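Long-range contacts in 3-polyprenyl-4-hydroxybenzoate decarboxylase and related decarboxylases (Pelotomaculum thermopropionicum, PDB 6H6X), which catalyses the prenylated-FMN-dependent, reversible decarboxylation of 2,5-furandicarboxylic acid, and can so carboxylate 2-furoic acid: residues V54-L60 with P284-I290; H3-E7 with R281-V285. The protein carries 8 engineered substitutions. All coordinates share one frame. Residue numbers count along the deposited sequence, not the author numbering.

Interaction 1: residues V54-L60 with P284-I290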
loop_
_atom_site.group_PDB
_atom_site.type_symbol
_atom_site.label_atom_id
_atom_site.label_comp_id
_atom_site.label_asym_id
_atom_site.label_seq_id
_atom_site.Cartn_x
_atom_site.Cartn_y
_atom_site.Cartn_z
ATOM N N VAL B 54 -4.208 -1.023 -38.202
ATOM C CA VAL B 54 -4.342 -2.040 -37.135
ATOM C C VAL B 54 -4.430 -1.388 -35.739
ATOM O O VAL B 54 -3.538 -0.647 -35.371
ATOM C CB VAL B 54 -3.140 -3.011 -37.212
ATOM C CG1 VAL B 54 -3.124 -3.982 -36.018
ATOM C CG2 VAL B 54 -3.148 -3.745 -38.560
ATOM N N PRO B 55 -5.477 -1.679 -34.949
ATOM C CA PRO B 55 -5.515 -1.243 -33.563
ATOM C C PRO B 55 -4.589 -2.043 -32.624
ATOM O O PRO B 55 -4.095 -3.097 -33.024
ATOM C CB PRO B 55 -6.967 -1.446 -33.156
ATOM C CG PRO B 55 -7.471 -2.479 -34.025
ATOM C CD PRO B 55 -6.667 -2.476 -35.287
ATOM N N VAL B 56 -4.337 -1.487 -31.424
ATOM C CA VAL B 56 -3.449 -2.077 -30.423
ATOM C C VAL B 56 -4.246 -2.235 -29.163
ATOM O O VAL B 56 -4.971 -1.326 -28.787
ATOM C CB VAL B 56 -2.227 -1.220 -30.178
ATOM C CG1 VAL B 56 -1.438 -1.715 -28.961
ATOM C CG2 VAL B 56 -1.335 -1.244 -31.411
ATOM N N VAL B 57 -4.178 -3.413 -28.528
ATOM C CA VAL B 57 -4.849 -3.607 -27.250
ATOM C C VAL B 57 -3.754 -3.863 -26.181
ATOM O O VAL B 57 -2.699 -4.447 -26.452
ATOM C CB VAL B 57 -5.940 -4.683 -27.341
ATOM C CG1 VAL B 57 -5.360 -6.085 -27.495
ATOM C CG2 VAL B 57 -6.850 -4.664 -26.162
ATOM N N THR B 58 -3.977 -3.346 -24.986
ATOM C CA THR B 58 -3.071 -3.595 -23.867
ATOM C C THR B 58 -3.877 -3.791 -22.582
ATOM O O THR B 58 -4.996 -3.327 -22.492
ATOM C CB THR B 58 -1.984 -2.525 -23.730
ATOM O OG1 THR B 58 -0.976 -2.961 -22.784
ATOM C CG2 THR B 58 -2.570 -1.203 -23.318
ATOM N N GLY B 59 -3.318 -4.568 -21.646
ATOM C CA GLY B 59 -3.898 -4.735 -20.318
ATOM C C GLY B 59 -5.125 -5.644 -20.338
ATOM O O GLY B 59 -6.146 -5.295 -19.767
ATOM N N LEU B 60 -5.002 -6.817 -20.953
ATOM C CA LEU B 60 -6.115 -7.804 -21.058
ATOM C C LEU B 60 -6.607 -8.322 -19.752
ATOM O O LEU B 60 -7.805 -8.622 -19.599
ATOM C CB LEU B 60 -5.728 -9.019 -21.917
ATOM C CG LEU B 60 -5.330 -8.694 -23.359
ATOM C CD1 LEU B 60 -5.022 -9.966 -24.092
ATOM C CD2 LEU B 60 -6.435 -7.927 -24.052
ATOM N N PRO B 284 -6.624 -7.539 -38.211
ATOM C CA PRO B 284 -6.180 -8.053 -36.905
ATOM C C PRO B 284 -6.107 -6.994 -35.794
ATOM O O PRO B 284 -6.011 -5.796 -36.068
ATOM C CB PRO B 284 -4.786 -8.560 -37.208
ATOM C CG PRO B 284 -4.282 -7.700 -38.294
ATOM C CD PRO B 284 -5.490 -7.291 -39.118
ATOM N N VAL B 285 -6.139 -7.450 -34.547
ATOM C CA VAL B 285 -5.817 -6.629 -33.374
ATOM C C VAL B 285 -4.434 -7.001 -32.870
ATOM O O VAL B 285 -4.181 -8.154 -32.615
ATOM C CB VAL B 285 -6.814 -6.846 -32.246
ATOM C CG1 VAL B 285 -6.643 -5.794 -31.185
ATOM C CG2 VAL B 285 -8.228 -6.805 -32.791
ATOM N N TYR B 286 -3.550 -6.014 -32.726
ATOM C CA TYR B 286 -2.229 -6.233 -32.212
ATOM C C TYR B 286 -2.256 -6.071 -30.656
ATOM O O TYR B 286 -2.768 -5.078 -30.157
ATOM C CB TYR B 286 -1.244 -5.293 -32.851
ATOM C CG TYR B 286 0.185 -5.529 -32.382
ATOM C CD1 TYR B 286 0.657 -4.957 -31.192
ATOM C CD2 TYR B 286 1.063 -6.348 -33.085
ATOM C CE1 TYR B 286 1.938 -5.204 -30.740
ATOM C CE2 TYR B 286 2.354 -6.573 -32.628
ATOM C CZ TYR B 286 2.760 -5.996 -31.449
ATOM O OH TYR B 286 4.047 -6.219 -30.991
ATOM N N HIS B 287 -1.691 -7.032 -29.930
ATOM C CA HIS B 287 -1.658 -7.003 -28.449
ATOM C C HIS B 287 -0.226 -6.681 -28.003
ATOM O O HIS B 287 0.754 -7.277 -28.480
ATOM C CB HIS B 287 -2.108 -8.332 -27.911
ATOM C CG HIS B 287 -1.977 -8.478 -26.438
ATOM N ND1 HIS B 287 -1.687 -9.681 -25.852
ATOM C CD2 HIS B 287 -2.110 -7.592 -25.434
ATOM C CE1 HIS B 287 -1.704 -9.540 -24.541
ATOM N NE2 HIS B 287 -1.958 -8.281 -24.264
ATOM N N THR B 288 -0.085 -5.677 -27.137
ATOM C CA THR B 288 1.206 -5.453 -26.516
ATOM C C THR B 288 1.092 -5.570 -25.000
ATOM O O THR B 288 0.023 -5.298 -24.435
ATOM C CB THR B 288 1.814 -4.116 -26.935
ATOM O OG1 THR B 288 3.202 -4.159 -26.614
ATOM C CG2 THR B 288 1.118 -2.908 -26.262
ATOM N N ILE B 289 2.172 -6.019 -24.372
ATOM C CA ILE B 289 2.237 -6.051 -22.910
ATOM C C ILE B 289 3.250 -4.989 -22.541
ATOM O O ILE B 289 4.381 -5.010 -23.016
ATOM C CB ILE B 289 2.663 -7.433 -22.405
ATOM C CG1 ILE B 289 1.492 -8.437 -22.538
ATOM C CG2 ILE B 289 3.104 -7.378 -20.966
ATOM C CD1 ILE B 289 1.970 -9.900 -22.466
ATOM N N ILE B 290 2.837 -4.041 -21.723
ATOM C CA ILE B 290 3.743 -2.982 -21.280
ATOM C C ILE B 290 4.597 -3.562 -20.163
ATOM O O ILE B 290 4.051 -4.107 -19.198
ATOM C CB ILE B 290 2.957 -1.799 -20.762
ATOM C CG1 ILE B 290 2.192 -1.158 -21.936
ATOM C CG2 ILE B 290 3.896 -0.755 -20.186
ATOM C CD1 ILE B 290 1.070 -0.254 -21.432
HETATM O O HOH W 1 0.307 -4.025 -20.523
#
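His287, Val57 and Tyr286 bury the most surface in this short parallel strand pairing. Tyr286 is held through its backbone. Tyr286 N donates to Pro55 O (3.0 Å), and Tyr286 O accepts from Val57 N (2.7 Å). Val57 O accepts from Thr288 N (3.0 Å). One strand thus bonds to residues flanking its bridge partner, as parallel strands do. Val56 CA lies 3.1 Å from Tyr286 O, a CA-H...O contact. On the sheet face that carries Val57 and His287, Val57 CG1 packs on Val285 CG1 (3.9 Å). Leu60 CD1 sits over the His287 ring, 3.6 Å from its centroid, in a CH-pi contact. His287 NE2 is hydrogen-bonded to Glu295. Beyond the pairing, a water joins Thr58 OG1 and Ile290 N, 2.8 Å from each. Strand 43-46 runs antiparallel to 56-58 on its other side; 286-287 is an outermost strand of this mixed sheet within the chain. Helix 5-14 covers Val57 and Leu60, while the loop of Pro118, Ile119 and Pro120 covers Val56, Tyr286 and Thr288.

Interaction 2: residues H3-E7 with R281-V285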
loop_
_atom_site.group_PDB
_atom_site.type_symbol
_atom_site.label_atom_id
_atom_site.label_comp_id
_atom_site.label_asym_id
_atom_site.label_seq_id
_atom_site.Cartn_x
_atom_site.Cartn_y
_atom_site.Cartn_z
ATOM N N HIS B 3 -12.979 -18.999 -27.595
ATOM C CA HIS B 3 -11.887 -18.708 -26.625
ATOM C C HIS B 3 -10.638 -18.125 -27.283
ATOM O O HIS B 3 -9.496 -18.593 -27.138
ATOM C CB HIS B 3 -11.701 -19.894 -25.718
ATOM C CG HIS B 3 -12.986 -20.267 -25.046
ATOM N ND1 HIS B 3 -13.671 -19.379 -24.237
ATOM C CD2 HIS B 3 -13.781 -21.355 -25.171
ATOM C CE1 HIS B 3 -14.812 -19.923 -23.857
ATOM N NE2 HIS B 3 -14.901 -21.124 -24.405
ATOM N N SER B 4 -10.951 -17.069 -28.036
ATOM C CA SER B 4 -10.010 -16.229 -28.761
ATOM C C SER B 4 -9.850 -14.939 -27.984
ATOM O O SER B 4 -10.668 -14.607 -27.076
ATOM C CB SER B 4 -10.644 -15.867 -30.113
ATOM O OG SER B 4 -11.903 -15.182 -29.914
ATOM N N LEU B 5 -8.857 -14.156 -28.392
ATOM C CA LEU B 5 -8.740 -12.807 -27.904
ATOM C C LEU B 5 -10.053 -12.026 -28.078
ATOM O O LEU B 5 -10.504 -11.350 -27.147
ATOM C CB LEU B 5 -7.566 -12.082 -28.544
ATOM C CG LEU B 5 -7.464 -10.595 -28.148
ATOM C CD1 LEU B 5 -7.282 -10.472 -26.644
ATOM C CD2 LEU B 5 -6.355 -9.876 -28.869
ATOM N N ARG B 6 -10.677 -12.124 -29.257
ATOM C CA ARG B 6 -11.948 -11.377 -29.510
ATOM C C ARG B 6 -13.062 -11.689 -28.553
ATOM O O ARG B 6 -13.753 -10.774 -28.101
ATOM C CB ARG B 6 -12.446 -11.533 -30.942
ATOM C CG ARG B 6 -11.795 -10.514 -31.861
ATOM C CD ARG B 6 -11.824 -10.989 -33.258
ATOM N NE ARG B 6 -10.712 -10.429 -34.023
ATOM C CZ ARG B 6 -10.807 -9.599 -35.049
ATOM N NH1 ARG B 6 -9.688 -9.230 -35.666
ATOM N NH2 ARG B 6 -11.995 -9.173 -35.482
ATOM N N GLU B 7 -13.241 -12.948 -28.203
ATOM C CA GLU B 7 -14.216 -13.260 -27.168
ATOM C C GLU B 7 -13.810 -12.680 -25.802
ATOM O O GLU B 7 -14.651 -12.094 -25.107
ATOM C CB GLU B 7 -14.523 -14.757 -27.143
ATOM C CG GLU B 7 -15.480 -15.082 -28.307
ATOM C CD GLU B 7 -15.424 -16.506 -28.822
ATOM O OE1 GLU B 7 -15.489 -17.423 -27.964
ATOM O OE2 GLU B 7 -15.344 -16.694 -30.075
ATOM N N ARG B 281 -5.393 -12.744 -39.170
ATOM C CA ARG B 281 -6.765 -12.430 -39.434
ATOM C C ARG B 281 -6.905 -11.172 -40.309
ATOM O O ARG B 281 -6.068 -10.204 -40.285
ATOM C CB ARG B 281 -7.519 -12.128 -38.158
ATOM C CG ARG B 281 -7.827 -13.315 -37.301
ATOM C CD ARG B 281 -8.581 -12.855 -36.109
ATOM N NE ARG B 281 -8.813 -13.925 -35.183
ATOM C CZ ARG B 281 -10.010 -14.435 -34.842
ATOM N NH1 ARG B 281 -11.150 -13.992 -35.350
ATOM N NH2 ARG B 281 -10.067 -15.438 -33.959
ATOM N N ARG B 282 -8.010 -11.189 -41.040
ATOM C CA ARG B 282 -8.500 -10.021 -41.720
ATOM C C ARG B 282 -8.764 -8.996 -40.630
ATOM O O ARG B 282 -9.518 -9.268 -39.671
ATOM C CB ARG B 282 -9.807 -10.353 -42.470
ATOM C CG ARG B 282 -10.412 -9.225 -43.315
ATOM C CD ARG B 282 -11.456 -9.746 -44.307
ATOM N NE ARG B 282 -10.865 -10.716 -45.249
ATOM C CZ ARG B 282 -10.996 -12.054 -45.213
ATOM N NH1 ARG B 282 -11.738 -12.686 -44.276
ATOM N NH2 ARG B 282 -10.363 -12.778 -46.138
ATOM N N GLN B 283 -8.126 -7.837 -40.778
ATOM C CA GLN B 283 -8.274 -6.729 -39.830
ATOM C C GLN B 283 -7.903 -7.171 -38.402
ATOM O O GLN B 283 -8.748 -7.222 -37.498
ATOM C CB GLN B 283 -9.687 -6.099 -39.937
ATOM C CG GLN B 283 -9.946 -5.432 -41.302
ATOM C CD GLN B 283 -11.032 -4.351 -41.269
ATOM O OE1 GLN B 283 -11.914 -4.350 -40.390
ATOM N NE2 GLN B 283 -10.969 -3.416 -42.229
ATOM N N PRO B 284 -6.624 -7.539 -38.211
ATOM C CA PRO B 284 -6.180 -8.053 -36.905
ATOM C C PRO B 284 -6.107 -6.994 -35.794
ATOM O O PRO B 284 -6.011 -5.796 -36.068
ATOM C CB PRO B 284 -4.786 -8.560 -37.208
ATOM C CG PRO B 284 -4.282 -7.700 -38.294
ATOM C CD PRO B 284 -5.490 -7.291 -39.118
ATOM N N VAL B 285 -6.139 -7.450 -34.547
ATOM C CA VAL B 285 -5.817 -6.629 -33.374
ATOM C C VAL B 285 -4.434 -7.001 -32.870
ATOM O O VAL B 285 -4.181 -8.154 -32.615
ATOM C CB VAL B 285 -6.814 -6.846 -32.246
ATOM C CG1 VAL B 285 -6.643 -5.794 -31.185
ATOM C CG2 VAL B 285 -8.228 -6.805 -32.791
#
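The chain approaches helix 5-14 through His3. His3 N donates to Glu7 OE1 (3.0 Å), which ties the lead-in to the first turn; its side chain is out of reach of 281-285. Ser4 is the N-cap. Ser4 OG accepts from Glu7 N at 3.1 Å, and Ser4 CB lies 3.9 Å from Arg281 NH2. Leu5 points toward the loop, where Leu5 CD2 comes to 4.6 Å from Val285 CB; it packs on Leu60. Arg6 supplies most of the surface that 3-7 buries. Arg6 NH1 donates to Gln283 O at 2.9 Å and lies 4.0 Å from Val285 CG2. Arg6 CD rests over one face of the Arg281 guanidinium, 3.7 Å from Arg281 NH1. The two like charges are close, with Arg6 NE 3.8 Å from Arg281 NH1. Glu239 forms a salt bridge with Arg6 NE, and Arg281 NH2 donates to Gly237 O. These partners probably help the two arginines lie so close. Glu7 closes the segment, bonded back to His3 and Ser4. The arrangement is a serine-capped helix start whose arginine docks on a backbone carbonyl. It joins the N-terminal helix to the loop between strands 264-280 and 286-287, away from the cofactor and metal sites.

Both contacts anchor the N-terminal part of the chain to the same run, 281-290, and they share Pro284 and Val285. Interaction 1 is buried. It relies on main-chain hydrogen bonds and apolar side chains, and its Ile289 touches the bound prenylated FMN. Interaction 2 lies nearer the surface and buries about half as much area, 278 against 568 Å². It has one hydrogen bond and two close arginines, of which Arg6 is salt-bridged to Glu239 and Arg281 only weakly paired with it. The two meet where Leu60 CD1 packs on Leu5 CD1 at 3.4 Å. Helix 5-14 reaches the loop at 281-285 and the strand pair, joining the small mixed sheet to the loop that follows strand 264-280.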